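Glucose-6-phosphate isomerase (PDB 6OTU) catalyses the reversible isomerization of glucose 6-phosphate to fructose 6-phosphate, and is captured here with glucose 6-phosphate bound. Local coordinates at residues K82-M87 with Q483-G488; L107-R112 with A299-A304; L162-M167 with S274-V279; G268-T273 with F475-F480. All blocks are in the same frame, centred on the assembly; numbering follows the deposited sequence.

Contact 1: K82-M87 with Q483-G488; sequences KQMECM and QGFCWG
Gln-83 and Phe-485 share the same first torsion, chi1 near -65°, with CG turned away from the residue's own carbonyl carbon, and the two chains run antiparallel alongside one another. That puts Gln-83 CB over the middle of the ring, 3.8 Å from the centroid of Phe-485, a CH-pi contact. Further out, the extended glutamine brings OE1 to 3.2 Å from Phe-485 CD1, with the amide plane tilted 47° to the ring. Its NE2 makes a weak hydrogen bond of 3.4 Å to Phe-485 O, but the amide has stronger company, since OE1 is bonded to Arg-363 and NE2 to the carbonyl of Arg-78. Two methionines meet the far rim. Met-87 SD stands at the edge, near the ring plane and 3.9 Å from Phe-485 CZ, a Met-aromatic contact, while the Met-84 methyl CE lies 4.2 Å from CE2 of Phe-485. Over these segments the two helix axes approach to 10.5 Å, with N-to-C directions 120° apart. Phe-485, near the C-terminal end of helix 466-487, packs on helix 80-89, whose Met-84 and Met-87 also lean back on His-478 of the long helix.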
# COMPACT_ATOMS: atom_id res chain seq x y z
N LYS A 82 -28.70 -16.34 6.07
CA LYS A 82 -29.75 -16.37 5.06
C LYS A 82 -29.39 -15.48 3.88
O LYS A 82 -29.62 -15.84 2.72
CB LYS A 82 -31.09 -15.94 5.67
N GLN A 83 -28.78 -14.33 4.15
CA GLN A 83 -28.38 -13.45 3.05
C GLN A 83 -27.26 -14.08 2.22
O GLN A 83 -27.23 -13.92 1.00
CB GLN A 83 -27.97 -12.08 3.59
CG GLN A 83 -29.12 -11.30 4.25
CD GLN A 83 -28.70 -9.88 4.63
OE1 GLN A 83 -28.38 -9.07 3.75
NE2 GLN A 83 -28.67 -9.59 5.93
N MET A 84 -26.33 -14.80 2.86
CA MET A 84 -25.27 -15.47 2.11
C MET A 84 -25.86 -16.54 1.19
O MET A 84 -25.47 -16.64 0.02
CB MET A 84 -24.25 -16.09 3.07
CG MET A 84 -23.11 -16.87 2.41
SD MET A 84 -22.12 -15.95 1.18
CE MET A 84 -21.17 -14.77 2.18
N GLU A 85 -26.82 -17.32 1.70
CA GLU A 85 -27.50 -18.29 0.84
C GLU A 85 -28.15 -17.58 -0.34
O GLU A 85 -27.94 -17.96 -1.50
CB GLU A 85 -28.56 -19.05 1.63
CG GLU A 85 -28.04 -20.09 2.55
CD GLU A 85 -29.17 -20.91 3.13
OE1 GLU A 85 -29.93 -21.51 2.34
OE2 GLU A 85 -29.31 -20.93 4.38
N CYS A 86 -28.95 -16.56 -0.05
CA CYS A 86 -29.65 -15.81 -1.09
C CYS A 86 -28.68 -15.35 -2.16
O CYS A 86 -28.93 -15.53 -3.36
CB CYS A 86 -30.41 -14.63 -0.46
SG CYS A 86 -32.08 -15.09 0.20
N MET A 87 -27.54 -14.78 -1.75
CA MET A 87 -26.51 -14.36 -2.70
C MET A 87 -26.04 -15.53 -3.54
O MET A 87 -26.03 -15.46 -4.79
CB MET A 87 -25.33 -13.74 -1.94
CG MET A 87 -24.30 -13.08 -2.83
SD MET A 87 -22.76 -12.59 -1.99
CE MET A 87 -21.88 -14.17 -1.94
N GLN A 483 -19.94 -8.38 6.22
CA GLN A 483 -19.97 -7.04 6.82
C GLN A 483 -21.03 -6.17 6.15
O GLN A 483 -21.79 -5.47 6.83
CB GLN A 483 -18.59 -6.39 6.77
CG GLN A 483 -17.52 -7.17 7.53
CD GLN A 483 -16.22 -6.41 7.77
OE1 GLN A 483 -15.61 -6.55 8.84
NE2 GLN A 483 -15.79 -5.63 6.80
N GLY A 484 -21.10 -6.21 4.82
CA GLY A 484 -22.16 -5.48 4.13
C GLY A 484 -23.55 -5.94 4.52
O GLY A 484 -24.45 -5.12 4.71
N PHE A 485 -23.75 -7.27 4.63
CA PHE A 485 -25.05 -7.81 5.04
C PHE A 485 -25.42 -7.34 6.43
O PHE A 485 -26.60 -7.08 6.73
CB PHE A 485 -25.04 -9.34 5.02
CG PHE A 485 -24.90 -9.94 3.65
CD1 PHE A 485 -25.40 -9.30 2.54
CD2 PHE A 485 -24.26 -11.17 3.49
CE1 PHE A 485 -25.27 -9.86 1.29
CE2 PHE A 485 -24.12 -11.73 2.24
CZ PHE A 485 -24.63 -11.08 1.13
N CYS A 486 -24.42 -7.23 7.30
CA CYS A 486 -24.65 -6.79 8.67
C CYS A 486 -24.99 -5.30 8.71
O CYS A 486 -26.00 -4.90 9.31
CB CYS A 486 -23.43 -7.11 9.52
SG CYS A 486 -23.62 -6.76 11.26
N TRP A 487 -24.16 -4.46 8.06
CA TRP A 487 -24.46 -3.04 7.93
C TRP A 487 -25.77 -2.77 7.18
O TRP A 487 -26.39 -1.73 7.39
CB TRP A 487 -23.30 -2.34 7.22
CG TRP A 487 -22.10 -2.25 8.10
CD1 TRP A 487 -22.10 -2.07 9.46
CD2 TRP A 487 -20.73 -2.39 7.72
NE1 TRP A 487 -20.82 -2.07 9.94
CE2 TRP A 487 -19.95 -2.26 8.89
CE3 TRP A 487 -20.08 -2.58 6.49
CZ2 TRP A 487 -18.56 -2.32 8.88
CZ3 TRP A 487 -18.70 -2.65 6.48
CH2 TRP A 487 -17.95 -2.52 7.67
N GLY A 488 -26.20 -3.69 6.31
CA GLY A 488 -27.38 -3.45 5.51
C GLY A 488 -27.17 -2.53 4.32
O GLY A 488 -28.11 -1.85 3.91

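Contact 2: L107-R112 with A299-A304; sequences LHTATR and AIDAHA
The guanidinium of Arg-112 and the carboxylate of Asp-301 meet edge to edge, their planes only 17° apart. One face of the guanidinium rests on the backbone of its own turn, with Thr-109 CA 3.7 Å above the plane, toward the rim. At the edge the grip is side-on and two-pronged. Arg-112 NE gives a 2.7 Å bond to Asp-301 OD2, while NH2 gives a nearly straight one (168°) of 3.0 Å to OD1, each oxygen offering its syn lone pair. Arg-112 gets there by folding back: CG sits between the backbone N and the carbonyl carbon (chi1 62°) and the chain bends again at chi2. Thr-109 fills in beside the pair, its CG2 3.7 Å from CG of Asp-301. Both charges have further partners. OD1 also takes the ring NE2 of His-478; Arg-112 NH2 makes a second salt bridge to Glu-477, and NH1 is hydrogen-bonded to Thr-273 OG1. With so many donors around a buried carboxylate, Asp-301 is probably held ionised. The Arg-112 side chain is about 13 Å from the bound glucose-6-phosphate at nearest atoms. This classic bidentate arginine-aspartate salt bridge, buried in the isomerase core, ties the short helix 110-113, with Thr-109 just before it, to helix 287-303.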
# COMPACT_ATOMS: atom_id res chain seq x y z
N LEU A 107 -23.07 -13.13 -8.38
CA LEU A 107 -22.89 -14.56 -8.63
C LEU A 107 -21.44 -14.96 -8.89
O LEU A 107 -21.18 -15.91 -9.63
CB LEU A 107 -23.80 -14.98 -9.79
CG LEU A 107 -25.23 -15.26 -9.32
CD1 LEU A 107 -26.19 -15.35 -10.51
CD2 LEU A 107 -25.24 -16.56 -8.51
N HIS A 108 -20.48 -14.28 -8.26
CA HIS A 108 -19.09 -14.73 -8.38
C HIS A 108 -18.89 -16.14 -7.79
O HIS A 108 -18.06 -16.90 -8.30
CB HIS A 108 -18.14 -13.72 -7.75
CG HIS A 108 -18.52 -13.30 -6.37
ND1 HIS A 108 -19.53 -12.39 -6.12
CD2 HIS A 108 -18.03 -13.67 -5.16
CE1 HIS A 108 -19.64 -12.22 -4.81
NE2 HIS A 108 -18.75 -12.99 -4.21
N THR A 109 -19.67 -16.52 -6.76
CA THR A 109 -19.55 -17.89 -6.24
C THR A 109 -19.91 -18.94 -7.30
O THR A 109 -19.36 -20.05 -7.30
CB THR A 109 -20.41 -18.11 -4.99
OG1 THR A 109 -21.78 -17.79 -5.25
CG2 THR A 109 -19.90 -17.26 -3.82
N ALA A 110 -20.84 -18.62 -8.20
CA ALA A 110 -21.24 -19.59 -9.20
C ALA A 110 -20.14 -19.84 -10.25
O ALA A 110 -20.18 -20.87 -10.93
CB ALA A 110 -22.54 -19.15 -9.87
N THR A 111 -19.15 -18.94 -10.37
CA THR A 111 -18.07 -19.17 -11.33
C THR A 111 -17.12 -20.29 -10.91
O THR A 111 -16.34 -20.76 -11.74
CB THR A 111 -17.25 -17.90 -11.56
OG1 THR A 111 -16.57 -17.52 -10.36
CG2 THR A 111 -18.15 -16.77 -12.01
N ARG A 112 -17.17 -20.72 -9.63
CA ARG A 112 -16.42 -21.89 -9.19
C ARG A 112 -17.29 -22.99 -8.59
O ARG A 112 -16.78 -24.08 -8.31
CB ARG A 112 -15.33 -21.49 -8.17
CG ARG A 112 -15.83 -20.85 -6.85
CD ARG A 112 -15.86 -19.31 -6.94
NE ARG A 112 -15.95 -18.68 -5.62
CZ ARG A 112 -15.62 -17.42 -5.35
NH1 ARG A 112 -15.17 -16.60 -6.30
NH2 ARG A 112 -15.76 -16.96 -4.10
N ALA A 299 -14.53 -24.39 -1.87
CA ALA A 299 -14.57 -25.00 -0.54
C ALA A 299 -14.93 -23.97 0.53
O ALA A 299 -15.62 -24.30 1.50
CB ALA A 299 -13.24 -25.68 -0.24
N ILE A 300 -14.46 -22.72 0.38
CA ILE A 300 -14.81 -21.68 1.34
C ILE A 300 -16.24 -21.19 1.13
O ILE A 300 -16.97 -20.94 2.10
CB ILE A 300 -13.79 -20.51 1.29
CG1 ILE A 300 -12.44 -20.90 1.92
CG2 ILE A 300 -14.32 -19.28 2.02
CD1 ILE A 300 -12.52 -21.38 3.37
N ASP A 301 -16.67 -21.05 -0.14
CA ASP A 301 -18.08 -20.80 -0.42
C ASP A 301 -18.98 -21.75 0.37
O ASP A 301 -19.97 -21.32 0.97
CB ASP A 301 -18.38 -20.95 -1.91
CG ASP A 301 -17.61 -19.95 -2.78
OD1 ASP A 301 -17.04 -18.98 -2.23
OD2 ASP A 301 -17.56 -20.16 -4.01
N ALA A 302 -18.67 -23.04 0.36
CA ALA A 302 -19.51 -23.98 1.09
C ALA A 302 -19.36 -23.78 2.60
O ALA A 302 -20.35 -23.84 3.34
CB ALA A 302 -19.16 -25.42 0.70
N HIS A 303 -18.14 -23.49 3.06
CA HIS A 303 -17.90 -23.36 4.49
C HIS A 303 -18.57 -22.12 5.08
O HIS A 303 -18.95 -22.13 6.25
CB HIS A 303 -16.39 -23.34 4.75
CG HIS A 303 -16.00 -22.83 6.10
ND1 HIS A 303 -16.01 -23.62 7.23
CD2 HIS A 303 -15.56 -21.62 6.50
CE1 HIS A 303 -15.61 -22.91 8.27
NE2 HIS A 303 -15.33 -21.69 7.85
N ALA A 304 -18.75 -21.07 4.26
CA ALA A 304 -19.32 -19.80 4.72
C ALA A 304 -20.80 -19.89 5.08
O ALA A 304 -21.34 -18.90 5.59
CB ALA A 304 -19.12 -18.71 3.67

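Contact 3: L162-M167 with S274-V279; sequences LGPKAM and SMVGGV
Pro-164 and Gly-277 bring their backbones unusually close, CA to CA 4.7 Å, where the first turns of two helices meet. Segment 162-167 is helical throughout, and Pro-164 lies in the opening turn of helix 162-172, a place where a residue without an amide hydrogen costs little. On the other side Ser-274 is the N-cap of helix 275-285. Its OG accepts from Val-276 N at 3.3 Å with an N-H...O angle of 161°, and also bonds to the carbonyl of Ser-271, so the cap is fastened to the loop before it. Ser-274 O then accepts from Gly-278 N at 2.9 Å.

Across the gap the work is done by CG of the proline ring. Pro-164 CG lies 3.5 Å from Val-276 O and 3.9 Å from Gly-277 CA, so it rests on the valine carbonyl and on the alpha carbon of a residue that carries no side chain. Beside it the same CG meets the methyl CG1 of Val-276 at 3.6 Å. A chi1 of 171° turns that methyl, beside the valine's own carbonyl, to the proline. All of this is van der Waals packing, and the neighbours continue it: Ala-272 touches Pro-164, and Leu-262 of strand 258-262 touches Val-276.

Both helices start just beyond loops that hold substrate, residues 157-160 before one and Gly-268 with Arg-269 before the other. Their close, proline-on-glycine packing probably helps set these two loops against each other in the parallel-sheet SIS fold of this enzyme.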
# COMPACT_ATOMS: atom_id res chain seq x y z
N LEU A 162 -6.30 -6.26 -10.44
CA LEU A 162 -5.69 -6.41 -9.12
C LEU A 162 -5.85 -7.83 -8.58
O LEU A 162 -4.89 -8.40 -8.04
CB LEU A 162 -6.29 -5.40 -8.14
CG LEU A 162 -5.65 -4.02 -8.15
CD1 LEU A 162 -5.84 -3.36 -6.80
CD2 LEU A 162 -4.19 -4.15 -8.49
N GLY A 163 -7.04 -8.42 -8.72
CA GLY A 163 -7.29 -9.77 -8.29
C GLY A 163 -6.43 -10.79 -9.03
O GLY A 163 -5.71 -11.58 -8.41
N PRO A 164 -6.51 -10.81 -10.37
CA PRO A 164 -5.58 -11.66 -11.13
C PRO A 164 -4.11 -11.45 -10.75
O PRO A 164 -3.39 -12.44 -10.54
CB PRO A 164 -5.87 -11.26 -12.58
CG PRO A 164 -7.31 -10.88 -12.57
CD PRO A 164 -7.61 -10.29 -11.21
N LYS A 165 -3.67 -10.20 -10.60
CA LYS A 165 -2.26 -9.94 -10.29
C LYS A 165 -1.90 -10.45 -8.90
O LYS A 165 -0.84 -11.07 -8.72
CB LYS A 165 -1.96 -8.44 -10.43
CG LYS A 165 -0.47 -8.09 -10.22
CD LYS A 165 -0.14 -6.66 -10.63
CE LYS A 165 -0.65 -5.67 -9.61
NZ LYS A 165 0.02 -4.34 -9.73
N ALA A 166 -2.76 -10.22 -7.91
CA ALA A 166 -2.52 -10.75 -6.57
C ALA A 166 -2.44 -12.27 -6.59
O ALA A 166 -1.63 -12.88 -5.87
CB ALA A 166 -3.62 -10.27 -5.63
N MET A 167 -3.29 -12.92 -7.39
CA MET A 167 -3.30 -14.38 -7.44
C MET A 167 -2.09 -14.91 -8.21
O MET A 167 -1.53 -15.94 -7.83
CB MET A 167 -4.62 -14.88 -8.04
CG MET A 167 -5.85 -14.73 -7.11
SD MET A 167 -5.66 -15.42 -5.43
CE MET A 167 -5.26 -13.93 -4.49
N SER A 274 -13.26 -15.95 -12.30
CA SER A 274 -13.85 -16.07 -13.63
C SER A 274 -12.72 -16.11 -14.66
O SER A 274 -11.54 -16.24 -14.31
CB SER A 274 -14.83 -14.92 -13.89
OG SER A 274 -14.15 -13.70 -14.08
N MET A 275 -13.06 -15.97 -15.94
CA MET A 275 -12.01 -15.90 -16.95
C MET A 275 -11.14 -14.65 -16.83
O MET A 275 -10.08 -14.60 -17.47
CB MET A 275 -12.64 -15.98 -18.34
CG MET A 275 -13.41 -17.27 -18.61
SD MET A 275 -12.47 -18.79 -18.31
CE MET A 275 -11.08 -18.49 -19.37
N VAL A 276 -11.55 -13.65 -16.03
CA VAL A 276 -10.70 -12.50 -15.74
C VAL A 276 -9.35 -12.96 -15.17
O VAL A 276 -8.29 -12.46 -15.56
CB VAL A 276 -11.42 -11.53 -14.79
CG1 VAL A 276 -10.45 -10.42 -14.31
CG2 VAL A 276 -12.63 -10.94 -15.48
N GLY A 277 -9.39 -13.90 -14.22
CA GLY A 277 -8.18 -14.54 -13.73
C GLY A 277 -7.81 -15.81 -14.48
O GLY A 277 -6.64 -16.21 -14.51
N GLY A 278 -8.80 -16.47 -15.09
CA GLY A 278 -8.56 -17.79 -15.65
C GLY A 278 -7.53 -17.81 -16.76
O GLY A 278 -6.69 -18.72 -16.83
N VAL A 279 -7.57 -16.80 -17.64
CA VAL A 279 -6.65 -16.77 -18.78
C VAL A 279 -5.21 -16.59 -18.31
O VAL A 279 -4.33 -17.39 -18.64
CB VAL A 279 -7.06 -15.68 -19.78
CG1 VAL A 279 -6.01 -15.55 -20.85
CG2 VAL A 279 -8.42 -16.00 -20.40

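Contact 4: G268-T273 with F475-F480; sequences GRFSAT and FYEHKF. With G6Q (glucose-6-phosphate), chain E.
Just behind the glucose-6-phosphate pocket, the loop 268-273, whose Gly-268 and Arg-269 line the pocket, leans on Glu-477 through Phe-270 and through water. On the substrate side, Arg-269 N donates a 3.0 Å hydrogen bond to O1 of the sugar. The arginine side chain runs on to Gln-494, Ser-356 and the carbonyl of Ser-491, which fix its guanidinium close to Glu-355, the probable proton donor. On the side of helix 466-487, the aliphatic part of Glu-477 meets the edge of the Phe-270 ring, with CG near the ring plane and 3.9 Å from CD1. Because the glutamate is extended beyond CG (chi2 -177°), its carboxylate passes alongside the ring, 75° to its plane, and brings OE2 to the loop backbone. Water 2 bridges the two segments. It donates to Glu-477 OE2 at 2.7 Å and to Phe-270 O at 2.8 Å, and takes the N-H of Thr-273 at 3.1 Å. Water 1 similarly spans Arg-269 O and OE2, though its distance to OE2 is too short to trust. Glu-477 OE1 makes a salt bridge to Arg-112 NH2. The loop, between strand 258-262 and helix 275-285, thus backs onto helix 466-487, with Cys-352 and Ser-356 of helix 345-357 packing on Phe-270.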
# COMPACT_ATOMS: atom_id res chain seq x y z
N GLY A 268 -16.60 -6.92 -10.83
CA GLY A 268 -15.19 -6.84 -11.19
C GLY A 268 -14.24 -7.20 -10.06
O GLY A 268 -13.31 -7.98 -10.24
N ARG A 269 -14.48 -6.64 -8.87
CA ARG A 269 -13.65 -6.91 -7.70
C ARG A 269 -13.88 -8.30 -7.14
O ARG A 269 -13.24 -8.67 -6.14
CB ARG A 269 -13.91 -5.84 -6.63
CG ARG A 269 -15.34 -5.74 -6.16
CD ARG A 269 -15.54 -4.54 -5.24
NE ARG A 269 -16.95 -4.26 -5.00
CZ ARG A 269 -17.73 -3.51 -5.78
NH1 ARG A 269 -17.24 -2.94 -6.87
NH2 ARG A 269 -19.01 -3.32 -5.46
N PHE A 270 -14.78 -9.08 -7.74
CA PHE A 270 -14.98 -10.47 -7.38
C PHE A 270 -14.73 -11.41 -8.56
O PHE A 270 -15.22 -12.54 -8.55
CB PHE A 270 -16.39 -10.70 -6.83
CG PHE A 270 -16.79 -9.78 -5.70
CD1 PHE A 270 -16.44 -10.07 -4.41
CD2 PHE A 270 -17.53 -8.64 -5.94
CE1 PHE A 270 -16.80 -9.23 -3.37
CE2 PHE A 270 -17.91 -7.80 -4.90
CZ PHE A 270 -17.55 -8.11 -3.61
N SER A 271 -13.98 -10.98 -9.57
CA SER A 271 -13.95 -11.71 -10.83
C SER A 271 -12.68 -12.55 -11.04
O SER A 271 -12.53 -13.17 -12.10
CB SER A 271 -14.13 -10.73 -12.00
OG SER A 271 -12.99 -9.92 -12.16
N ALA A 272 -11.78 -12.60 -10.05
CA ALA A 272 -10.53 -13.33 -10.23
C ALA A 272 -10.76 -14.82 -10.49
O ALA A 272 -9.92 -15.46 -11.14
CB ALA A 272 -9.62 -13.14 -9.01
N THR A 273 -11.86 -15.40 -10.00
CA THR A 273 -12.15 -16.81 -10.28
C THR A 273 -12.89 -17.03 -11.60
O THR A 273 -13.16 -18.18 -11.96
CB THR A 273 -12.99 -17.45 -9.17
OG1 THR A 273 -14.24 -16.77 -9.06
CG2 THR A 273 -12.26 -17.42 -7.84
N PHE A 475 -12.30 -16.32 1.19
CA PHE A 475 -12.42 -15.91 2.59
C PHE A 475 -12.70 -14.43 2.72
O PHE A 475 -13.62 -14.02 3.44
CB PHE A 475 -11.13 -16.26 3.31
CG PHE A 475 -11.05 -15.71 4.68
CD1 PHE A 475 -11.76 -16.29 5.72
CD2 PHE A 475 -10.21 -14.63 4.96
CE1 PHE A 475 -11.67 -15.79 7.02
CE2 PHE A 475 -10.11 -14.12 6.25
CZ PHE A 475 -10.82 -14.71 7.28
N TYR A 476 -11.91 -13.60 2.03
CA TYR A 476 -12.07 -12.16 2.17
C TYR A 476 -13.29 -11.67 1.40
O TYR A 476 -13.98 -10.74 1.85
CB TYR A 476 -10.80 -11.44 1.71
CG TYR A 476 -9.81 -11.25 2.84
CD1 TYR A 476 -10.03 -10.26 3.79
CD2 TYR A 476 -8.69 -12.08 2.99
CE1 TYR A 476 -9.15 -10.08 4.85
CE2 TYR A 476 -7.81 -11.91 4.05
CZ TYR A 476 -8.04 -10.90 4.98
OH TYR A 476 -7.19 -10.68 6.04
N GLU A 477 -13.59 -12.28 0.25
CA GLU A 477 -14.82 -11.94 -0.46
C GLU A 477 -16.02 -12.10 0.46
O GLU A 477 -16.87 -11.22 0.54
CB GLU A 477 -14.98 -12.80 -1.72
CG GLU A 477 -13.93 -12.50 -2.79
CD GLU A 477 -14.12 -13.30 -4.07
OE1 GLU A 477 -14.93 -14.26 -4.08
OE2 GLU A 477 -13.46 -12.94 -5.07
N HIS A 478 -16.08 -13.21 1.21
CA HIS A 478 -17.22 -13.43 2.09
C HIS A 478 -17.16 -12.60 3.37
O HIS A 478 -18.21 -12.17 3.86
CB HIS A 478 -17.35 -14.92 2.38
CG HIS A 478 -17.65 -15.70 1.16
ND1 HIS A 478 -18.49 -15.21 0.18
CD2 HIS A 478 -17.20 -16.89 0.70
CE1 HIS A 478 -18.56 -16.08 -0.81
NE2 HIS A 478 -17.79 -17.11 -0.52
N LYS A 479 -15.96 -12.37 3.91
CA LYS A 479 -15.82 -11.42 5.02
C LYS A 479 -16.49 -10.09 4.69
O LYS A 479 -17.30 -9.58 5.47
CB LYS A 479 -14.34 -11.18 5.35
CG LYS A 479 -14.20 -10.05 6.37
CD LYS A 479 -12.78 -9.57 6.53
CE LYS A 479 -12.68 -8.66 7.75
NZ LYS A 479 -11.42 -7.90 7.74
N PHE A 480 -16.16 -9.52 3.53
CA PHE A 480 -16.70 -8.21 3.19
C PHE A 480 -18.20 -8.28 2.91
O PHE A 480 -18.95 -7.38 3.28
CB PHE A 480 -15.93 -7.64 1.99
CG PHE A 480 -14.46 -7.46 2.26
CD1 PHE A 480 -14.02 -6.88 3.45
CD2 PHE A 480 -13.51 -7.86 1.34
CE1 PHE A 480 -12.66 -6.71 3.71
CE2 PHE A 480 -12.14 -7.70 1.60
CZ PHE A 480 -11.72 -7.13 2.77
C1 G6Q E . -14.88 -3.42 -9.97
C2 G6Q E . -15.01 -1.95 -10.40
C3 G6Q E . -13.83 -1.45 -11.23
C4 G6Q E . -13.78 -2.05 -12.64
C5 G6Q E . -12.81 -1.27 -13.54
C6 G6Q E . -12.59 -1.94 -14.88
O1 G6Q E . -15.80 -3.95 -9.43
O2 G6Q E . -16.22 -1.74 -11.11
O3 G6Q E . -12.61 -1.73 -10.56
O4 G6Q E . -13.35 -3.41 -12.59
O5 G6Q E . -13.32 0.06 -13.72
O6 G6Q E . -13.89 -2.11 -15.50
P G6Q E . -14.01 -3.00 -16.85
O1P G6Q E . -13.60 -4.41 -16.49
O2P G6Q E . -15.49 -2.89 -17.24
O3P G6Q E . -13.09 -2.36 -17.88
O HOH W 1 -12.05 -10.95 -5.05
O HOH W 2 -13.28 -14.24 -7.48

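In the fold
From the N terminus, helix 80-89 opens the widest loop, which contact 1 closes only when helix 466-487 arrives; the other three contacts all nest inside it. Soon after, residues 107-112 start the loop shut by contact 2 at helix 287-303, and contact 3 is nested within that one, spanning most of the five-stranded parallel sheet. Contact 4 starts inside both loops but ends on helix 466-487, so it crosses contacts 2 and 3. Met-87 CE touches His-108 and Thr-109, joining contacts 1 and 2, while Val-276 packs against Ser-271, joining contacts 3 and 4. A probable Thr-111 to Thr-273 hydrogen bond links contacts 2 and 4, uniting helix 466-487, the loop after strand 258-262 and helix 287-303.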